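Local coordinates for DNA repair protein RECN (Deinococcus radiodurans, PDB 4ABX), which probably takes part in recombinational repair of broken DNA as an ATP-binding, SMC-like protein, of which this chain is the coiled-coil domain, at residues G73-A78 / N94-A99; E59-G64 / Q104-E109; Q52-G57 / D112-S117. All coordinates share one frame; numbering follows the deposited sequence. Where two conformers were deposited one is given.

Contact 1 of 3, residues G73-A78 / N94-A99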
# COMPACT_ATOMS: atom_id res chain seq x y z
N GLY A 73 -5.88 2.15 5.12
CA GLY A 73 -7.26 1.98 5.55
C GLY A 73 -7.58 0.54 5.93
O GLY A 73 -8.27 0.30 6.92
N GLU A 74 -7.09 -0.41 5.14
CA GLU A 74 -7.28 -1.82 5.45
C GLU A 74 -6.62 -2.16 6.77
O GLU A 74 -7.19 -2.87 7.60
CB GLU A 74 -6.73 -2.71 4.33
CG GLU A 74 -7.51 -2.65 3.04
CD GLU A 74 -6.96 -3.59 1.98
OE1 GLU A 74 -6.50 -4.70 2.34
OE2 GLU A 74 -6.99 -3.22 0.79
N ALA A 75 -5.41 -1.64 6.96
CA ALA A 75 -4.64 -1.86 8.19
C ALA A 75 -5.35 -1.27 9.40
O ALA A 75 -5.31 -1.83 10.49
CB ALA A 75 -3.23 -1.26 8.05
N VAL A 76 -5.97 -0.10 9.22
CA VAL A 76 -6.73 0.51 10.29
C VAL A 76 -7.88 -0.41 10.70
O VAL A 76 -8.12 -0.63 11.88
CB VAL A 76 -7.27 1.90 9.91
CG1 VAL A 76 -8.33 2.35 10.92
CG2 VAL A 76 -6.13 2.91 9.84
N ARG A 77 -8.59 -0.94 9.71
CA ARG A 77 -9.69 -1.85 9.99
C ARG A 77 -9.22 -3.16 10.63
O ARG A 77 -9.88 -3.70 11.52
CB ARG A 77 -10.52 -2.12 8.72
CG ARG A 77 -11.29 -0.89 8.25
CD ARG A 77 -12.26 -1.21 7.12
NE ARG A 77 -11.56 -1.55 5.89
CZ ARG A 77 -11.18 -0.66 4.97
NH1 ARG A 77 -11.44 0.63 5.15
NH2 ARG A 77 -10.55 -1.06 3.87
N ALA A 78 -8.07 -3.66 10.19
CA ALA A 78 -7.48 -4.87 10.78
C ALA A 78 -7.21 -4.70 12.27
O ALA A 78 -7.24 -5.66 13.03
CB ALA A 78 -6.20 -5.24 10.04
N ASN A 94 -4.93 4.94 16.30
CA ASN A 94 -5.19 6.37 16.19
C ASN A 94 -4.05 7.12 15.51
O ASN A 94 -4.28 7.99 14.68
CB ASN A 94 -5.49 6.97 17.57
CG ASN A 94 -6.89 6.64 18.06
OD1 ASN A 94 -7.11 6.43 19.25
ND2 ASN A 94 -7.85 6.62 17.14
N GLU A 95 -2.81 6.77 15.85
CA GLU A 95 -1.66 7.32 15.15
C GLU A 95 -1.68 6.96 13.67
O GLU A 95 -1.25 7.75 12.82
CB GLU A 95 -0.36 6.85 15.81
CG GLU A 95 -0.13 7.46 17.18
CD GLU A 95 0.99 6.79 17.96
OE1 GLU A 95 1.72 5.97 17.37
OE2 GLU A 95 1.12 7.07 19.17
N LEU A 96 -2.20 5.78 13.35
CA LEU A 96 -2.27 5.32 11.96
C LEU A 96 -3.33 6.10 11.17
O LEU A 96 -3.12 6.44 10.00
CB LEU A 96 -2.52 3.81 11.88
CG LEU A 96 -2.38 3.17 10.50
CD1 LEU A 96 -1.00 3.45 9.90
CD2 LEU A 96 -2.64 1.66 10.57
N ARG A 97 -4.45 6.40 11.82
CA ARG A 97 -5.46 7.28 11.23
C ARG A 97 -4.86 8.64 10.87
O ARG A 97 -5.12 9.18 9.78
CB ARG A 97 -6.65 7.46 12.18
CG ARG A 97 -7.59 6.26 12.23
CD ARG A 97 -8.88 6.60 12.97
NE ARG A 97 -9.87 5.53 12.85
CZ ARG A 97 -10.16 4.66 13.82
NH1 ARG A 97 -9.54 4.73 14.99
NH2 ARG A 97 -11.08 3.73 13.62
N ALA A 98 -4.07 9.19 11.78
CA ALA A 98 -3.38 10.46 11.53
C ALA A 98 -2.45 10.35 10.32
O ALA A 98 -2.37 11.27 9.51
CB ALA A 98 -2.60 10.90 12.77
N ALA A 99 -1.73 9.24 10.21
CA ALA A 99 -0.85 9.04 9.07
C ALA A 99 -1.66 8.99 7.77
O ALA A 99 -1.25 9.54 6.76
CB ALA A 99 -0.02 7.78 9.23
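Val76 against Leu96 and Arg97, with Ala75 beside them, forms an apolar, near-antiparallel helix-helix contact near the far end of the coiled coil, where helix 68-83 folds back through a short turn onto helix 87-115. The axes of the two short segments come within 9.8 Å and run almost antiparallel at 165°, and the backbones are matched at Val76 and Leu96, whose CA atoms lie 6.8 Å apart. About 181 Å² is buried. Val76 contributes both of its branches, each to a different neighbour. With CG1 anti to the backbone N (chi1 167°), CG2 is left beside that N and enters the interface, where Val76 CG2 meets both CG and CD2 of Leu96 at 3.8 Å. The two side chains slide past one another in opposite directions instead of butting end to end. Leu96 CD2 also reaches Ala75 CB, at 3.9 Å, and so packs against two successive residues of the other helix. This is one layer of an antiparallel helical hairpin, consistent with the outer part of the coiled-coil arm of an SMC-like protein. On the solvent-exposed border the extended chain of Arg97 crosses Val76 at about a right angle. Val76 CG1 lies over one face of the guanidinium, 4.0 Å from Arg97 NE and nearly as close to NH2, so the methyl packs on the flat group. The backbone carbonyl of Val76 takes a hydrogen bond from Gln93 NE2. Leu61 of the second subunit also packs on both Ala75 and Leu96.

Contact 2 of 3, residues E59-G64 / Q104-E109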
# COMPACT_ATOMS: atom_id res chain seq x y z
N GLU A 59 -1.45 9.01 -8.17
CA GLU A 59 -1.80 7.64 -8.53
C GLU A 59 -1.42 6.63 -7.45
O GLU A 59 -2.22 5.79 -7.05
CB GLU A 59 -1.14 7.27 -9.86
CG GLU A 59 -1.71 6.02 -10.52
CD GLU A 59 -3.10 6.25 -11.10
OE1 GLU A 59 -3.58 7.41 -11.05
OE2 GLU A 59 -3.69 5.28 -11.61
N LEU A 60 -0.18 6.73 -6.96
CA LEU A 60 0.35 5.77 -5.99
C LEU A 60 -0.19 5.96 -4.58
O LEU A 60 -0.31 5.01 -3.81
CB LEU A 60 1.88 5.83 -5.96
CG LEU A 60 2.64 5.33 -7.19
CD1 LEU A 60 4.07 5.89 -7.21
CD2 LEU A 60 2.65 3.81 -7.28
N LEU A 61 -0.51 7.21 -4.23
CA LEU A 61 -0.98 7.49 -2.88
C LEU A 61 -2.48 7.28 -2.74
O LEU A 61 -2.97 6.97 -1.66
CB LEU A 61 -0.62 8.92 -2.46
CG LEU A 61 0.84 9.28 -2.21
CD1 LEU A 61 0.94 10.70 -1.68
CD2 LEU A 61 1.49 8.29 -1.23
N SER A 62 -3.21 7.42 -3.84
CA SER A 62 -4.66 7.60 -3.74
C SER A 62 -5.51 7.00 -4.87
O SER A 62 -6.44 6.24 -4.60
CB SER A 62 -4.98 9.09 -3.59
OG SER A 62 -6.35 9.30 -3.31
N ASP A 63 -5.19 7.33 -6.12
CA ASP A 63 -6.09 7.04 -7.24
C ASP A 63 -5.90 5.68 -7.92
O ASP A 63 -6.84 5.16 -8.51
CB ASP A 63 -6.01 8.15 -8.29
CG ASP A 63 -6.70 9.43 -7.84
OD1 ASP A 63 -7.00 9.55 -6.63
OD2 ASP A 63 -6.93 10.31 -8.69
N GLY A 64 -4.70 5.12 -7.85
CA GLY A 64 -4.44 3.83 -8.47
C GLY A 64 -5.35 2.76 -7.89
O GLY A 64 -5.84 2.89 -6.77
N GLN A 104 -3.52 11.45 2.59
CA GLN A 104 -4.62 11.94 1.78
C GLN A 104 -4.47 13.44 1.52
O GLN A 104 -4.70 13.91 0.41
CB GLN A 104 -5.96 11.63 2.45
CG GLN A 104 -6.22 10.14 2.60
CD GLN A 104 -7.49 9.83 3.38
OE1 GLN A 104 -7.78 10.47 4.39
NE2 GLN A 104 -8.25 8.85 2.91
N ALA A 105 -4.08 14.17 2.55
CA ALA A 105 -3.86 15.61 2.44
C ALA A 105 -2.77 15.88 1.41
O ALA A 105 -2.91 16.74 0.54
CB ALA A 105 -3.50 16.21 3.80
N ILE A 106 -1.68 15.12 1.50
CA ILE A 106 -0.58 15.26 0.56
C ILE A 106 -1.02 14.95 -0.87
O ILE A 106 -0.67 15.67 -1.81
CB ILE A 106 0.62 14.38 0.95
CG1 ILE A 106 1.29 14.94 2.22
CG2 ILE A 106 1.62 14.30 -0.19
CD1 ILE A 106 2.30 13.99 2.83
N ALA A 107 -1.80 13.89 -1.03
CA ALA A 107 -2.33 13.54 -2.34
C ALA A 107 -3.21 14.66 -2.90
O ALA A 107 -3.24 14.89 -4.11
CB ALA A 107 -3.11 12.22 -2.28
N GLY A 108 -3.92 15.35 -2.02
CA GLY A 108 -4.74 16.49 -2.42
C GLY A 108 -3.93 17.66 -2.94
O GLY A 108 -4.28 18.27 -3.96
N GLU A 109 -2.85 18.00 -2.24
CA GLU A 109 -1.99 19.10 -2.67
C GLU A 109 -1.29 18.78 -3.99
O GLU A 109 -1.13 19.66 -4.85
CB GLU A 109 -0.96 19.43 -1.59
CG GLU A 109 -1.03 20.87 -1.10
CD GLU A 109 -1.90 21.01 0.12
OE1 GLU A 109 -1.53 20.48 1.18
OE2 GLU A 109 -2.97 21.65 0.02
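Leu61 and Ala107 face each other where their CA atoms are only 6.2 Å apart, and the leucine side chain can be traced outward from there. Leu61 CB sits 4.1 Å from Ala107 CB, a small group that permits this close approach. Beyond CB, the torsion leaves CG anti to the carbonyl carbon and beside the backbone N (chi1 -70°). At the tip, Leu61 CD1 reaches Ile106 CG2 at 4.0 Å, the two side chains meeting at an oblique angle. The Ile106 atom used is the gamma methyl, not the longer CG1-CD1 arm. Thus Leu61 spans two consecutive residues, with its root on Ala107 and its end on Ile106. Ser62 joins from the next position: its CB, not its hydroxyl, touches Ala107 CB at 3.9 Å, so that one alanine methyl receives two neighbouring CB atoms. Both segments belong to the helical hairpin of the RecN coiled coil, but here helix 33-63 is ending. A wider pi-type turn, with Gly64 N bonded to Glu59 O at 2.7 Å, closes it, and the short segment axes cross at 109° with a closest approach of 9.0 Å. Gly64 is then the first residue to leave helical backbone angles. Val103 and Leu110 of helix 87-115 also touch Leu61, while Ala75 of the second subunit packs on it, consistent with its burial. The carboxylate of Asp63 forms a salt bridge to Arg111, tying the end of helix 33-63 to helix 87-115.

Contact 3 of 3, residues Q52-G57 / D112-S117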
# COMPACT_ATOMS: atom_id res chain seq x y z
N GLN A 52 4.15 15.68 -14.19
CA GLN A 52 4.21 14.22 -14.27
C GLN A 52 4.54 13.64 -12.89
O GLN A 52 4.04 12.58 -12.51
CB GLN A 52 5.26 13.81 -15.30
CG GLN A 52 5.18 12.38 -15.77
CD GLN A 52 6.11 12.11 -16.94
OE1 GLN A 52 5.70 11.56 -17.97
NE2 GLN A 52 7.38 12.52 -16.81
N ALA A 53 5.39 14.33 -12.14
CA ALA A 53 5.75 13.88 -10.79
C ALA A 53 4.52 13.91 -9.88
O ALA A 53 4.24 12.96 -9.16
CB ALA A 53 6.86 14.75 -10.21
N ALA A 54 3.79 15.02 -9.91
CA ALA A 54 2.58 15.17 -9.11
C ALA A 54 1.49 14.17 -9.51
O ALA A 54 0.75 13.68 -8.65
CB ALA A 54 2.05 16.59 -9.17
N ALA A 55 1.39 13.87 -10.80
CA ALA A 55 0.41 12.89 -11.27
C ALA A 55 0.75 11.48 -10.78
O ALA A 55 -0.13 10.74 -10.33
CB ALA A 55 0.32 12.91 -12.79
N GLY A 56 2.02 11.11 -10.87
CA GLY A 56 2.48 9.81 -10.41
C GLY A 56 2.23 9.62 -8.92
O GLY A 56 1.79 8.56 -8.49
N GLY A 57 2.51 10.66 -8.14
CA GLY A 57 2.30 10.61 -6.70
C GLY A 57 0.84 10.42 -6.34
O GLY A 57 0.52 9.64 -5.44
N ASP A 112 -3.55 19.34 -6.78
CA ASP A 112 -3.58 20.78 -7.05
C ASP A 112 -2.39 21.22 -7.90
O ASP A 112 -2.53 22.05 -8.78
CB ASP A 112 -3.61 21.58 -5.74
CG ASP A 112 -4.97 21.55 -5.07
OD1 ASP A 112 -5.96 21.15 -5.73
OD2 ASP A 112 -5.06 21.92 -3.88
N VAL A 113 -1.21 20.65 -7.62
CA VAL A 113 -0.03 20.98 -8.41
C VAL A 113 -0.27 20.61 -9.87
O VAL A 113 -0.02 21.42 -10.77
CB VAL A 113 1.24 20.24 -7.92
CG1 VAL A 113 2.39 20.41 -8.92
CG2 VAL A 113 1.64 20.73 -6.53
N ALA A 114 -0.75 19.40 -10.10
CA ALA A 114 -1.00 18.92 -11.46
C ALA A 114 -2.08 19.75 -12.13
O ALA A 114 -1.92 20.20 -13.27
CB ALA A 114 -1.40 17.45 -11.44
N GLU A 115 -3.18 19.98 -11.42
CA GLU A 115 -4.32 20.71 -11.98
C GLU A 115 -3.98 22.16 -12.32
O GLU A 115 -4.57 22.74 -13.23
CB GLU A 115 -5.51 20.66 -11.03
CG GLU A 115 -6.17 19.29 -10.94
CD GLU A 115 -7.31 19.25 -9.93
OE1 GLU A 115 -7.47 20.23 -9.17
OE2 GLU A 115 -8.04 18.24 -9.90
N GLY A 116 -3.03 22.75 -11.59
CA GLY A 116 -2.68 24.14 -11.78
C GLY A 116 -1.44 24.37 -12.62
O GLY A 116 -0.99 25.51 -12.81
N SER A 117 -0.88 23.28 -13.14
CA SER A 117 0.35 23.32 -13.91
C SER A 117 0.29 24.30 -15.08
O SER A 117 -0.73 24.43 -15.75
CB SER A 117 0.69 21.92 -14.44
OG SER A 117 1.73 21.98 -15.40
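Ala54 packs on Val113 and Ala114 inside the antiparallel coiled-coil hairpin of RecN, in which helix 33-63 runs against the closing turns of helix 87-115. Taken in chain order, the first segment starts at Gln52, whose side chain leaves on the side away from the partner helix; the carbonyl O of Gln52 holds Gly56 N at 3.0 Å, an ordinary helical bond. Ala53 next turns to a different neighbour, Ala78 of the second subunit. Ala54 then points toward helix 87-115 and supplies the contact. Ala54 CB lies 3.8 Å from Val113 CG1 and 3.9 Å from Val113 CB, so the methyl rests against the side of the valine as well as one branch. The valine offers that branch because CG1 stands anti to its backbone N (chi1 170°). The same Ala54 methyl, CB, is 4.2 Å from Ala114 CB and 4.1 Å from Ala114 N, straddling two successive residues. With such small groups the backbones can close to 5.7 Å between the CA atoms of Ala54 and Ala114. The buried area is modest, about 110 Å², and the side-chain contacts are apolar. Ile50, earlier on helix 33-63, also packs on Val113, while Val89 of the second subunit touches Val113 as well. Following the contact on the second segment, Gly116 N bonds to Asp112 O at 2.9 Å, and the hydroxyl OG of Ser117 is hydrogen-bonded to Ala119 N.

How the contacts relate
All three contacts pair helix 87-115 with what precedes it: contact 1 uses helix 68-83, contacts 2 and 3 use helix 33-63. They are nested in sequence, contact 1 inside the loop closed by contact 2 and that inside contact 3, as in a hairpin closing outward from its turn. The centres of contacts 2 and 3 lie about 10 Å apart. Those of contacts 1 and 2 are separated by about 16 Å, and those of contacts 1 and 3 by about 26 Å. The break between helices 33-63 and 68-83 falls between contacts 1 and 2. Each also touches the second subunit, so this half of the arm both folds on itself and carries part of the dimer interface.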